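Side-chain contact in lipase (PDB 4OPM), which probably hydrolyses the ester bonds of lipids, as a putative lipase with the alpha/beta hydrolase fold: residues P236-W241 with V289-K294. Numbering follows the deposited sequence. Where two conformers were deposited one is given.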
loop_
_atom_site.group_PDB
_atom_site.type_symbol
_atom_site.label_atom_id
_atom_site.label_comp_id
_atom_site.label_asym_id
_atom_site.label_seq_id
_atom_site.Cartn_x
_atom_site.Cartn_y
_atom_site.Cartn_z
ATOM N N PRO A 236 -17.041 -6.615 -2.255
ATOM C CA PRO A 236 -17.491 -5.236 -1.975
ATOM C C PRO A 236 -16.248 -4.351 -1.888
ATOM O O PRO A 236 -15.258 -4.752 -1.262
ATOM C CB PRO A 236 -18.244 -5.349 -0.647
ATOM C CG PRO A 236 -17.732 -6.580 -0.013
ATOM C CD PRO A 236 -17.327 -7.518 -1.123
ATOM N N THR A 237 -16.262 -3.201 -2.583
ATOM C CA THR A 237 -15.062 -2.371 -2.694
ATOM C C THR A 237 -15.327 -0.917 -2.317
ATOM O O THR A 237 -16.329 -0.317 -2.725
ATOM C CB THR A 237 -14.502 -2.487 -4.142
ATOM O OG1 THR A 237 -14.227 -3.863 -4.440
ATOM C CG2 THR A 237 -13.231 -1.658 -4.372
ATOM N N LEU A 238 -14.391 -0.360 -1.546
ATOM C CA LEU A 238 -14.353 1.031 -1.159
ATOM C C LEU A 238 -13.188 1.670 -1.906
ATOM O O LEU A 238 -12.089 1.108 -1.927
ATOM C CB LEU A 238 -14.204 1.181 0.370
ATOM C CG LEU A 238 -14.168 2.618 0.924
ATOM C CD1 LEU A 238 -15.498 3.350 0.665
ATOM C CD2 LEU A 238 -13.864 2.615 2.413
ATOM N N ILE A 239 -13.437 2.815 -2.541
ATOM C CA ILE A 239 -12.408 3.539 -3.300
ATOM C C ILE A 239 -12.237 4.883 -2.661
ATOM O O ILE A 239 -13.220 5.597 -2.479
ATOM C CB ILE A 239 -12.791 3.676 -4.811
ATOM C CG1 ILE A 239 -13.017 2.298 -5.482
ATOM C CG2 ILE A 239 -11.769 4.526 -5.606
ATOM C CD1 ILE A 239 -13.960 2.367 -6.709
ATOM N N LEU A 240 -10.995 5.263 -2.371
ATOM C CA LEU A 240 -10.721 6.577 -1.792
ATOM C C LEU A 240 -9.543 7.201 -2.536
ATOM O O LEU A 240 -8.565 6.525 -2.834
ATOM C CB LEU A 240 -10.469 6.487 -0.277
ATOM C CG LEU A 240 -10.384 7.819 0.467
ATOM C CD1 LEU A 240 -10.967 7.705 1.868
ATOM C CD2 LEU A 240 -8.936 8.321 0.530
ATOM N N TRP A 241 -9.664 8.496 -2.866
ATOM C CA TRP A 241 -8.637 9.215 -3.599
ATOM C C TRP A 241 -8.343 10.565 -2.996
ATOM O O TRP A 241 -9.212 11.178 -2.374
ATOM C CB TRP A 241 -9.129 9.470 -5.044
ATOM C CG TRP A 241 -8.158 9.051 -6.104
ATOM C CD1 TRP A 241 -7.229 9.834 -6.736
ATOM C CD2 TRP A 241 -7.974 7.727 -6.597
ATOM N NE1 TRP A 241 -6.497 9.072 -7.623
ATOM C CE2 TRP A 241 -6.933 7.773 -7.553
ATOM C CE3 TRP A 241 -8.582 6.488 -6.313
ATOM C CZ2 TRP A 241 -6.514 6.634 -8.256
ATOM C CZ3 TRP A 241 -8.174 5.363 -7.021
ATOM C CH2 TRP A 241 -7.124 5.434 -7.945
ATOM N N VAL A 289 -13.953 2.489 8.542
ATOM C CA VAL A 289 -14.572 1.774 9.666
ATOM C C VAL A 289 -16.099 1.502 9.376
ATOM O O VAL A 289 -16.498 0.342 9.472
ATOM C CB VAL A 289 -14.291 2.485 11.019
ATOM C CG1 VAL A 289 -15.205 1.967 12.126
ATOM C CG2 VAL A 289 -12.817 2.318 11.412
ATOM N N PRO A 290 -16.945 2.468 8.940
ATOM C CA PRO A 290 -18.349 2.116 8.620
ATOM C C PRO A 290 -18.463 1.101 7.469
ATOM O O PRO A 290 -19.355 0.255 7.498
ATOM C CB PRO A 290 -18.973 3.464 8.233
ATOM C CG PRO A 290 -18.088 4.485 8.855
ATOM C CD PRO A 290 -16.716 3.917 8.767
ATOM N N PHE A 291 -17.528 1.148 6.496
ATOM C CA PHE A 291 -17.485 0.209 5.368
ATOM C C PHE A 291 -17.249 -1.214 5.895
ATOM O O PHE A 291 -18.013 -2.119 5.556
ATOM C CB PHE A 291 -16.403 0.613 4.347
ATOM C CG PHE A 291 -16.174 -0.406 3.251
ATOM C CD1 PHE A 291 -17.091 -0.557 2.207
ATOM C CD2 PHE A 291 -15.060 -1.240 3.278
ATOM C CE1 PHE A 291 -16.876 -1.497 1.189
ATOM C CE2 PHE A 291 -14.849 -2.185 2.269
ATOM C CZ PHE A 291 -15.757 -2.309 1.230
ATOM N N LEU A 292 -16.219 -1.400 6.740
ATOM C CA LEU A 292 -15.896 -2.700 7.344
ATOM C C LEU A 292 -17.075 -3.216 8.177
ATOM O O LEU A 292 -17.416 -4.398 8.066
ATOM C CB LEU A 292 -14.632 -2.597 8.206
ATOM C CG LEU A 292 -13.303 -2.372 7.471
ATOM C CD1 LEU A 292 -12.186 -2.037 8.479
ATOM C CD2 LEU A 292 -12.897 -3.626 6.671
ATOM N N LEU A 293 -17.740 -2.321 8.961
ATOM C CA LEU A 293 -18.892 -2.732 9.773
ATOM C C LEU A 293 -20.038 -3.238 8.876
ATOM O O LEU A 293 -20.655 -4.259 9.188
ATOM C CB LEU A 293 -19.365 -1.575 10.660
ATOM C CG LEU A 293 -20.212 -1.952 11.878
ATOM C CD1 LEU A 293 -19.400 -2.777 12.887
ATOM C CD2 LEU A 293 -20.743 -0.707 12.557
ATOM N N LYS A 294 -20.295 -2.541 7.755
ATOM C CA LYS A 294 -21.336 -2.898 6.797
ATOM C C LYS A 294 -21.051 -4.271 6.161
ATOM O O LYS A 294 -21.965 -5.100 6.071
ATOM C CB LYS A 294 -21.453 -1.811 5.723
ATOM C CG LYS A 294 -22.692 -1.969 4.851
ATOM C CD LYS A 294 -22.921 -0.762 3.953
ATOM C CE LYS A 294 -22.247 -0.923 2.617
ATOM N NZ LYS A 294 -22.845 -0.047 1.576
#
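Phe291, on the helix 281-298 near the end of the chain, lays its ring flat against Leu238 in a CH-pi contact that packs this helix on the central sheet of the alpha/beta hydrolase fold. Leu238 belongs to strand 237-242, which runs parallel to strand 137-143 on one side and to the edge strand 267-269 on the other. The CA atoms of the two segments come closest at this pair, 7.3 Å between Leu238 CA and Phe291 CA, and the ring and the Leu238 side chain lie between them. Leu238 CB stands 3.6 Å from the centroid of the Phe291 ring and only 2° off the ring normal, so the methylene sits over the middle of the face and is nearly equidistant from all the ring carbons. The two side chains pass each other in opposite directions. Leu238 has CG anti to its own N (chi1 -179°), which sends its isopropyl end toward the helix, where CD2 lies 3.8 Å from Phe291 CB. Phe291 also takes the anti position about chi1 (172°), and its far end reaches the backbone of Pro236 to Leu238, where Phe291 CZ comes within 3.7 Å of Leu238 N. The backbone of Leu238 is itself tied into the sheet by hydrogen bonds to strand 137-143. The Phe291 side chain also touches Ser139 of that neighbouring strand and Gln264 of a loop, so it spans two adjacent strands and a loop. The Pro236 side chain is farther off, with CB 4.4 Å from Phe291 CZ. Its carbonyl meets the ring at the rim instead of over a face, with Pro236 O near the ring plane and 3.5 Å from Phe291 CZ.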